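Local coordinates for probable low molecular weight protein-tyrosine-phosphatase AmsI (Erwinia amylovora, PDB 4D74) that probably removes phosphate from protein tyrosines as a low molecular weight phosphatase, and may be required for production of the exopolysaccharide amylovoran, a virulence factor, at residues G37-L48 and V84-Q92. The protein carries 1 engineered substitution. Numbering follows the deposited sequence. Where two conformers were deposited one is given.
Sequences GNICRSPTGERL and VSLQDHVAQ. With SO4 (sulfate ion), chain B; SO4 (sulfate ion), chain D.
Arg-47 reaches from helix 41-52 onto the loop 84-92. CB rests 3.9 Å from CG1 of Val-84; CB and CG both lie against CD2 of Leu-86. CB, CG and CD all run alongside Ser-85 O, with Arg-47 CG nearest to that oxygen at 3.5 Å, and a bend at chi2 (-61°) turns the chain along the loop. NE is held by a salt bridge to OE2 of Glu-46, met from above the carboxylate plane, while OE1 of Glu-46 hydrogen-bonds to OG of Ser-60 on strand 57-62. At the tip Arg-47 NH1 lies 2.9 Å from Gln-87 O and Arg-47 NH2 lies 2.9 Å from Gln-87 O, an end-on grip on one oxygen that sits in the guanidinium plane; NH1 adds a weak bond to Ser-85 O. NH2 also donates to a water that touches OE2 of Glu-46 and ND1 of His-89.

The other end of the contact belongs to the phosphate-binding P-loop of the family, which starts at the probable nucleophile Cys-35 and runs into the helix. Here a sulfate fills it, taking backbone N-H bonds from Ile-36, Gly-37, Asn-38, Ile-39, Cys-40 and Ser-42, as a substrate phosphate presumably would. His-89 backs this loop: NE2 donates to Asn-38 O at 2.7 Å, nearly in the ring plane, and CB of Pro-43 sits 3.7 Å above the ring centre in a CH-pi contact. The Asn-38 amide stands at 84° to that ring. Its OD1 takes the N-H of Gln-92 on a lone pair (2.9 Å), and ND2 donates to OG of Ser-42, whose hydroxyl in turn donates to sulfate O4 at 2.7 Å.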
# COMPACT_ATOMS: atom_id res chain seq x y z
N GLY A 37 1.10 22.56 2.74
CA GLY A 37 0.49 23.82 3.07
C GLY A 37 -0.88 23.75 3.74
O GLY A 37 -1.34 24.73 4.37
N ASN A 38 -1.56 22.62 3.53
CA ASN A 38 -2.95 22.39 3.98
C ASN A 38 -3.92 23.35 3.34
O ASN A 38 -4.88 23.74 3.99
CB ASN A 38 -3.06 22.34 5.50
CG ASN A 38 -4.42 21.80 6.01
OD1 ASN A 38 -4.88 22.18 7.08
ND2 ASN A 38 -4.96 20.81 5.32
N ILE A 39 -3.67 23.69 2.07
CA ILE A 39 -4.60 24.51 1.26
C ILE A 39 -5.05 23.90 -0.08
O ILE A 39 -6.00 24.43 -0.65
CB ILE A 39 -3.99 25.92 1.06
CG1 ILE A 39 -2.62 25.85 0.36
CG2 ILE A 39 -3.89 26.65 2.36
CD1 ILE A 39 -2.21 27.24 -0.16
N CYS A 40 -4.48 22.77 -0.55
CA CYS A 40 -4.77 22.26 -1.89
C CYS A 40 -5.22 20.76 -1.96
O CYS A 40 -6.46 20.46 -1.84
CB CYS A 40 -3.53 22.52 -2.73
SG CYS A 40 -3.80 22.23 -4.46
N ARG A 41 -4.27 19.82 -2.11
CA ARG A 41 -4.60 18.39 -2.15
C ARG A 41 -5.25 17.94 -0.85
O ARG A 41 -6.20 17.15 -0.86
CB ARG A 41 -3.37 17.51 -2.38
CG ARG A 41 -2.91 17.57 -3.83
CD ARG A 41 -1.64 16.80 -4.01
NE ARG A 41 -0.52 17.51 -3.40
CZ ARG A 41 0.74 17.09 -3.38
NH1 ARG A 41 1.07 15.95 -3.95
NH2 ARG A 41 1.69 17.81 -2.79
N SER A 42 -4.73 18.41 0.29
CA SER A 42 -5.21 17.84 1.53
C SER A 42 -6.65 18.24 1.88
O SER A 42 -7.40 17.38 2.29
CB SER A 42 -4.22 17.99 2.70
OG SER A 42 -3.83 19.33 2.96
N PRO A 43 -7.05 19.51 1.73
CA PRO A 43 -8.48 19.80 1.98
C PRO A 43 -9.40 19.13 0.95
O PRO A 43 -10.51 18.73 1.28
CB PRO A 43 -8.59 21.34 1.91
CG PRO A 43 -7.33 21.78 1.32
CD PRO A 43 -6.29 20.75 1.53
N THR A 44 -8.93 18.97 -0.28
CA THR A 44 -9.72 18.29 -1.27
C THR A 44 -9.93 16.82 -0.86
O THR A 44 -11.05 16.32 -0.87
CB THR A 44 -9.09 18.39 -2.68
OG1 THR A 44 -8.98 19.79 -3.05
CG2 THR A 44 -9.93 17.69 -3.70
N GLY A 45 -8.85 16.15 -0.53
CA GLY A 45 -8.93 14.78 -0.06
C GLY A 45 -9.81 14.63 1.15
O GLY A 45 -10.61 13.69 1.22
N GLU A 46 -9.67 15.53 2.12
CA GLU A 46 -10.51 15.56 3.33
C GLU A 46 -11.98 15.61 2.94
O GLU A 46 -12.77 14.81 3.42
CB GLU A 46 -10.18 16.77 4.22
CG GLU A 46 -11.15 16.99 5.38
CD GLU A 46 -11.05 18.38 5.99
OE1 GLU A 46 -9.93 18.93 6.12
OE2 GLU A 46 -12.12 18.93 6.36
N ARG A 47 -12.35 16.55 2.08
CA ARG A 47 -13.75 16.74 1.81
C ARG A 47 -14.35 15.65 0.93
O ARG A 47 -15.54 15.36 1.03
CB ARG A 47 -14.01 18.13 1.26
CG ARG A 47 -13.62 19.22 2.26
CD ARG A 47 -14.38 19.16 3.56
NE ARG A 47 -13.98 20.25 4.44
CZ ARG A 47 -14.49 21.49 4.40
NH1 ARG A 47 -15.44 21.82 3.53
NH2 ARG A 47 -14.03 22.40 5.25
N LEU A 48 -13.55 15.03 0.07
CA LEU A 48 -14.01 13.86 -0.67
C LEU A 48 -14.33 12.72 0.30
O LEU A 48 -15.37 12.07 0.17
CB LEU A 48 -12.91 13.44 -1.64
CG LEU A 48 -12.84 14.24 -2.94
CD1 LEU A 48 -11.50 14.04 -3.63
CD2 LEU A 48 -13.99 13.84 -3.85
N VAL A 84 -18.49 19.02 -4.72
CA VAL A 84 -17.84 18.98 -3.44
C VAL A 84 -17.48 20.39 -2.98
O VAL A 84 -16.94 21.16 -3.74
CB VAL A 84 -16.58 18.07 -3.52
CG1 VAL A 84 -15.74 18.19 -2.27
CG2 VAL A 84 -17.01 16.61 -3.80
N SER A 85 -17.78 20.67 -1.71
CA SER A 85 -17.51 21.94 -1.09
C SER A 85 -16.24 21.93 -0.27
O SER A 85 -16.07 21.05 0.57
CB SER A 85 -18.64 22.30 -0.13
OG SER A 85 -18.26 23.46 0.59
N LEU A 86 -15.39 22.95 -0.47
CA LEU A 86 -14.24 23.14 0.39
C LEU A 86 -14.43 24.32 1.34
O LEU A 86 -13.47 24.84 1.92
CB LEU A 86 -12.97 23.37 -0.45
CG LEU A 86 -12.64 22.35 -1.54
CD1 LEU A 86 -11.23 22.61 -2.10
CD2 LEU A 86 -12.76 20.93 -1.02
N GLN A 87 -15.67 24.75 1.47
CA GLN A 87 -15.99 25.90 2.32
C GLN A 87 -15.62 25.72 3.76
O GLN A 87 -15.70 24.64 4.33
CB GLN A 87 -17.49 26.18 2.27
CG GLN A 87 -17.90 27.38 1.48
CD GLN A 87 -19.32 27.80 1.87
OE1 GLN A 87 -20.26 27.08 1.56
NE2 GLN A 87 -19.46 28.91 2.60
N ASP A 88 -15.25 26.85 4.37
CA ASP A 88 -14.88 26.93 5.77
C ASP A 88 -13.74 26.02 6.16
O ASP A 88 -13.71 25.45 7.23
CB ASP A 88 -16.11 26.83 6.66
CG ASP A 88 -17.05 28.06 6.47
OD1 ASP A 88 -16.57 29.24 6.57
OD2 ASP A 88 -18.23 27.83 6.14
N HIS A 89 -12.80 25.90 5.25
CA HIS A 89 -11.57 25.22 5.57
C HIS A 89 -10.64 26.20 6.23
O HIS A 89 -10.53 27.33 5.77
CB HIS A 89 -10.92 24.70 4.31
CG HIS A 89 -9.60 24.07 4.57
ND1 HIS A 89 -9.48 22.88 5.25
CD2 HIS A 89 -8.34 24.48 4.30
CE1 HIS A 89 -8.20 22.60 5.42
NE2 HIS A 89 -7.49 23.54 4.82
N VAL A 90 -9.99 25.76 7.30
CA VAL A 90 -8.98 26.58 8.00
C VAL A 90 -7.70 25.74 8.13
O VAL A 90 -7.66 24.71 8.84
CB VAL A 90 -9.48 27.03 9.38
CG1 VAL A 90 -8.44 27.90 10.08
CG2 VAL A 90 -10.81 27.80 9.22
N ALA A 91 -6.66 26.15 7.41
CA ALA A 91 -5.44 25.38 7.41
C ALA A 91 -4.81 25.33 8.79
O ALA A 91 -4.83 26.29 9.54
CB ALA A 91 -4.48 25.96 6.38
N GLN A 92 -4.29 24.15 9.15
CA GLN A 92 -3.67 23.94 10.43
C GLN A 92 -2.36 23.16 10.32
O GLN A 92 -2.23 22.28 9.47
CB GLN A 92 -4.67 23.24 11.39
CG GLN A 92 -4.99 21.80 11.03
CD GLN A 92 -5.95 21.15 12.02
OE1 GLN A 92 -6.14 21.61 13.16
NE2 GLN A 92 -6.57 20.06 11.57
S SO4 B . -1.44 21.00 0.56
O1 SO4 B . -1.64 22.48 0.36
O2 SO4 B . -0.01 20.71 0.39
O3 SO4 B . -2.32 20.22 -0.27
O4 SO4 B . -1.61 20.41 1.93
S SO4 D . -14.17 29.77 2.76
O1 SO4 D . -15.52 29.39 3.25
O2 SO4 D . -14.13 29.69 1.26
O3 SO4 D . -13.16 28.95 3.50
O4 SO4 D . -13.91 31.16 3.14
O HOH W 1 -7.34 21.91 8.59
O HOH W 2 -11.54 21.72 6.62